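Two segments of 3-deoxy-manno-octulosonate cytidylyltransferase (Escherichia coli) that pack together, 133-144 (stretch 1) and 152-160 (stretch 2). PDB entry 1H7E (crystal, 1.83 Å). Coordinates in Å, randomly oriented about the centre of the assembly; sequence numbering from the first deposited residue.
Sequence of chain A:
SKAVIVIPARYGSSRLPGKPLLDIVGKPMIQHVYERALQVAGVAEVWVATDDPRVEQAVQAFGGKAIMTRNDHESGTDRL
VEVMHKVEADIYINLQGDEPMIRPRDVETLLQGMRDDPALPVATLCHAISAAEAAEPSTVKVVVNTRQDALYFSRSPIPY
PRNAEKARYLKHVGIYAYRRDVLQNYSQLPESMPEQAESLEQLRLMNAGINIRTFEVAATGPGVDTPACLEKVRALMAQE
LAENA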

# COMPACT_ATOMS: atom_id res chain seq x y z
N GLU A 133 19.80 -2.82 0.82
CA GLU A 133 19.21 -3.23 2.11
C GLU A 133 17.72 -3.58 1.95
O GLU A 133 17.22 -4.48 2.63
CB GLU A 133 19.34 -2.12 3.15
CG GLU A 133 20.74 -1.85 3.63
CD GLU A 133 20.76 -1.22 5.02
OE1 GLU A 133 21.86 -0.84 5.49
OE2 GLU A 133 19.68 -1.13 5.66
N ALA A 134 17.03 -2.86 1.08
CA ALA A 134 15.61 -3.10 0.82
C ALA A 134 15.33 -4.46 0.18
O ALA A 134 14.21 -4.96 0.25
CB ALA A 134 15.05 -1.98 -0.04
N ALA A 135 16.34 -5.10 -0.41
CA ALA A 135 16.14 -6.41 -1.05
C ALA A 135 15.84 -7.58 -0.09
O ALA A 135 15.22 -8.57 -0.50
CB ALA A 135 17.35 -6.76 -1.92
N GLU A 136 16.30 -7.46 1.15
CA GLU A 136 16.11 -8.50 2.18
C GLU A 136 14.69 -8.60 2.67
O GLU A 136 14.11 -7.60 3.11
CB GLU A 136 17.02 -8.23 3.39
CG GLU A 136 18.49 -8.40 3.08
CD GLU A 136 18.78 -9.70 2.35
OE1 GLU A 136 18.44 -10.78 2.89
OE2 GLU A 136 19.33 -9.65 1.23
N PRO A 137 14.11 -9.81 2.62
CA PRO A 137 12.73 -10.02 3.08
C PRO A 137 12.57 -9.90 4.58
O PRO A 137 11.45 -9.76 5.07
CB PRO A 137 12.39 -11.41 2.54
CG PRO A 137 13.73 -12.09 2.46
CD PRO A 137 14.62 -11.00 1.92
N SER A 138 13.69 -9.89 5.31
CA SER A 138 13.68 -9.73 6.77
C SER A 138 13.53 -8.24 7.15
O SER A 138 13.32 -7.91 8.31
CB SER A 138 14.96 -10.32 7.40
OG SER A 138 16.13 -9.71 6.87
N THR A 139 13.67 -7.36 6.15
CA THR A 139 13.50 -5.92 6.35
C THR A 139 12.13 -5.57 5.78
O THR A 139 11.81 -5.96 4.66
CB THR A 139 14.60 -5.14 5.62
OG1 THR A 139 15.82 -5.34 6.31
CG2 THR A 139 14.31 -3.64 5.60
N VAL A 140 11.31 -4.88 6.58
CA VAL A 140 9.96 -4.50 6.17
C VAL A 140 10.01 -3.10 5.57
O VAL A 140 10.55 -2.18 6.17
CB VAL A 140 8.97 -4.56 7.39
CG1 VAL A 140 7.54 -4.21 6.96
CG2 VAL A 140 9.02 -5.95 8.01
N LYS A 141 9.52 -2.98 4.33
CA LYS A 141 9.48 -1.70 3.63
C LYS A 141 8.09 -1.09 3.79
O LYS A 141 7.09 -1.80 3.99
CB LYS A 141 9.78 -1.88 2.13
CG LYS A 141 11.28 -2.01 1.77
CD LYS A 141 11.96 -3.27 2.28
CE LYS A 141 11.32 -4.56 1.76
NZ LYS A 141 12.19 -5.77 2.02
N VAL A 142 8.03 0.23 3.74
CA VAL A 142 6.78 0.93 3.79
C VAL A 142 6.80 2.03 2.73
O VAL A 142 7.85 2.58 2.42
CB VAL A 142 6.49 1.52 5.22
CG1 VAL A 142 7.61 2.48 5.66
CG2 VAL A 142 5.13 2.24 5.25
N VAL A 143 5.64 2.30 2.12
CA VAL A 143 5.48 3.37 1.15
C VAL A 143 4.41 4.27 1.76
O VAL A 143 3.39 3.76 2.24
CB VAL A 143 5.00 2.83 -0.22
CG1 VAL A 143 4.66 4.01 -1.14
CG2 VAL A 143 6.12 2.00 -0.84
N VAL A 144 4.61 5.59 1.71
CA VAL A 144 3.68 6.54 2.31
C VAL A 144 3.17 7.59 1.34
O VAL A 144 3.76 7.80 0.30
CB VAL A 144 4.36 7.29 3.52
CG1 VAL A 144 4.92 6.29 4.56
CG2 VAL A 144 5.47 8.21 3.03
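Stretch 2 152-160: YFSRSPIPY

The amino group of K141 is the polar centre of this contact. Its side chain (chi1 m, chi2 p, chi3 p, chi4 t) curls back over its own stretch, and NZ donates to the carbonyl of R155 across the contact, K141 NZ to R155 O being 2.8 Å. Within stretch 1, K141 NZ also donates to A134 O at 2.8 Å and to T139 O at 2.7 Å. A buried ammonium needs oxygens to replace water, and here backbone carbonyls provide them; a lysine suits the place because its chain is long and flexible enough to fold around to them, tying the start of stretch 1 to the point where stretch 2 leaves its strand.

R155 contributes a second polar link through its side chain. Its NH1 donates to P137 O at 2.9 Å with a nearly straight angle of 164°, and P137 O lies at the edge of the guanidinium, near its plane, where the N-H bonds point. Proline has no N-H to give, but its carbonyl remains free to accept, and it sits inside the type I turn from E136 to T139, closed by T139 N to E136 O at 3.1 Å. Two waters also bridge the stretches: one donates to both A135 O and R155 O, at 2.8 and 2.9 Å, and another accepts from R155 NH1 at 2.8 Å while donating to S138 O at 3.2 Å.

Beyond the turn the backbones pair as antiparallel strands. Strand 152-154 runs against strand 141-144 at 162° between their N-to-C directions, with the axes 4.8 Å apart at their closest. K141 and S154 form a hydrogen-bonded pair, K141 N to S154 O and S154 N to K141 O both measuring 2.9 Å. V142 faces F153 in the following non-hydrogen-bonded pair, CA to CA 4.5 Å, and V143 N reaches Y152 O at 3.3 Å. Between these bonds the close approach of the chains brings F153 CA to 3.2 Å from K141 O, a CA-H...O contact.

The alternation of the strands sorts their side chains. V142 and F153 share one face of the sheet, where V142 CG2 lies over the ring of F153, 4.0 Å from its centroid and 21° off the normal, a CH-pi contact. V140 CG1 approaches the ring near its plane and comes within 4.1 Å of F153 CB. Branched valines and a flat aromatic ring fit such a surface well, since methyl groups can meet the ring both above and at its edge.

The CA-to-CB bonds of K141, V143, Y152 and S154 point to the other face, though the end of the Y152 side chain leads away. There V143 CG2 packs against I158 CG1 at 3.8 Å and P159 CD at 4.0 Å. Stretch 2 is no longer a strand by this point, and the peptide bond before P159 is cis. Farther out, P157 rests against A134 and A135, with P157 CG 3.8 Å from A134 O.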

# COMPACT_ATOMS: atom_id res chain seq x y z
N TYR A 152 1.09 0.84 2.31
CA TYR A 152 1.26 -0.60 2.47
C TYR A 152 2.63 -0.88 3.10
O TYR A 152 3.53 -0.04 3.03
CB TYR A 152 1.13 -1.31 1.09
CG TYR A 152 1.10 -2.84 1.11
CD1 TYR A 152 0.09 -3.52 1.79
CD2 TYR A 152 2.08 -3.59 0.48
CE1 TYR A 152 0.06 -4.90 1.84
CE2 TYR A 152 2.06 -5.00 0.52
CZ TYR A 152 1.05 -5.64 1.22
OH TYR A 152 1.01 -7.00 1.31
N PHE A 153 2.76 -2.05 3.74
CA PHE A 153 4.01 -2.52 4.37
C PHE A 153 4.25 -3.87 3.68
O PHE A 153 3.32 -4.66 3.54
CB PHE A 153 3.84 -2.84 5.87
CG PHE A 153 3.60 -1.64 6.74
CD1 PHE A 153 2.31 -1.13 6.91
CD2 PHE A 153 4.66 -1.04 7.41
CE1 PHE A 153 2.06 -0.01 7.73
CE2 PHE A 153 4.44 0.08 8.24
CZ PHE A 153 3.14 0.59 8.40
N SER A 154 5.49 -4.16 3.30
CA SER A 154 5.77 -5.43 2.65
C SER A 154 7.20 -5.89 2.80
O SER A 154 8.09 -5.09 3.05
CB SER A 154 5.47 -5.31 1.15
OG SER A 154 5.52 -6.59 0.51
N ARG A 155 7.41 -7.20 2.66
CA ARG A 155 8.74 -7.80 2.68
C ARG A 155 9.29 -7.67 1.25
O ARG A 155 10.48 -7.81 1.05
CB ARG A 155 8.69 -9.26 3.11
CG ARG A 155 8.35 -9.42 4.61
CD ARG A 155 8.31 -10.88 5.04
NE ARG A 155 7.79 -10.98 6.40
CZ ARG A 155 8.46 -10.64 7.49
NH1 ARG A 155 9.71 -10.18 7.41
NH2 ARG A 155 7.86 -10.66 8.67
N SER A 156 8.40 -7.43 0.28
CA SER A 156 8.84 -7.22 -1.12
C SER A 156 9.38 -5.81 -1.26
O SER A 156 8.93 -4.89 -0.58
CB SER A 156 7.69 -7.31 -2.12
OG SER A 156 7.21 -8.62 -2.30
N PRO A 157 10.36 -5.63 -2.16
CA PRO A 157 10.87 -4.27 -2.31
C PRO A 157 9.80 -3.39 -2.97
O PRO A 157 9.37 -3.65 -4.09
CB PRO A 157 12.08 -4.45 -3.25
CG PRO A 157 12.48 -5.87 -3.04
CD PRO A 157 11.15 -6.59 -2.95
N ILE A 158 9.30 -2.41 -2.22
CA ILE A 158 8.32 -1.47 -2.76
C ILE A 158 8.88 -0.07 -2.41
O ILE A 158 9.36 0.14 -1.31
CB ILE A 158 6.86 -1.67 -2.16
CG1 ILE A 158 6.89 -1.68 -0.63
CG2 ILE A 158 6.22 -2.96 -2.71
CD1 ILE A 158 5.47 -1.63 -0.03
N PRO A 159 8.83 0.89 -3.35
CA PRO A 159 8.27 0.73 -4.70
C PRO A 159 9.16 -0.15 -5.59
O PRO A 159 10.38 -0.27 -5.36
CB PRO A 159 8.23 2.18 -5.20
CG PRO A 159 9.44 2.79 -4.56
CD PRO A 159 9.34 2.25 -3.14
N TYR A 160 8.54 -0.83 -6.55
CA TYR A 160 9.30 -1.66 -7.48
C TYR A 160 10.23 -0.72 -8.25
O TYR A 160 9.81 0.36 -8.69
CB TYR A 160 8.34 -2.38 -8.44
CG TYR A 160 9.07 -3.20 -9.47
CD1 TYR A 160 9.49 -4.49 -9.19
CD2 TYR A 160 9.38 -2.66 -10.72
CE1 TYR A 160 10.21 -5.24 -10.13
CE2 TYR A 160 10.09 -3.39 -11.66
CZ TYR A 160 10.50 -4.67 -11.36
OH TYR A 160 11.23 -5.38 -12.28
O HOH W 1 12.49 -9.27 -0.51
O HOH W 2 10.84 -9.31 9.83
O HOH W 3 9.98 1.85 0.79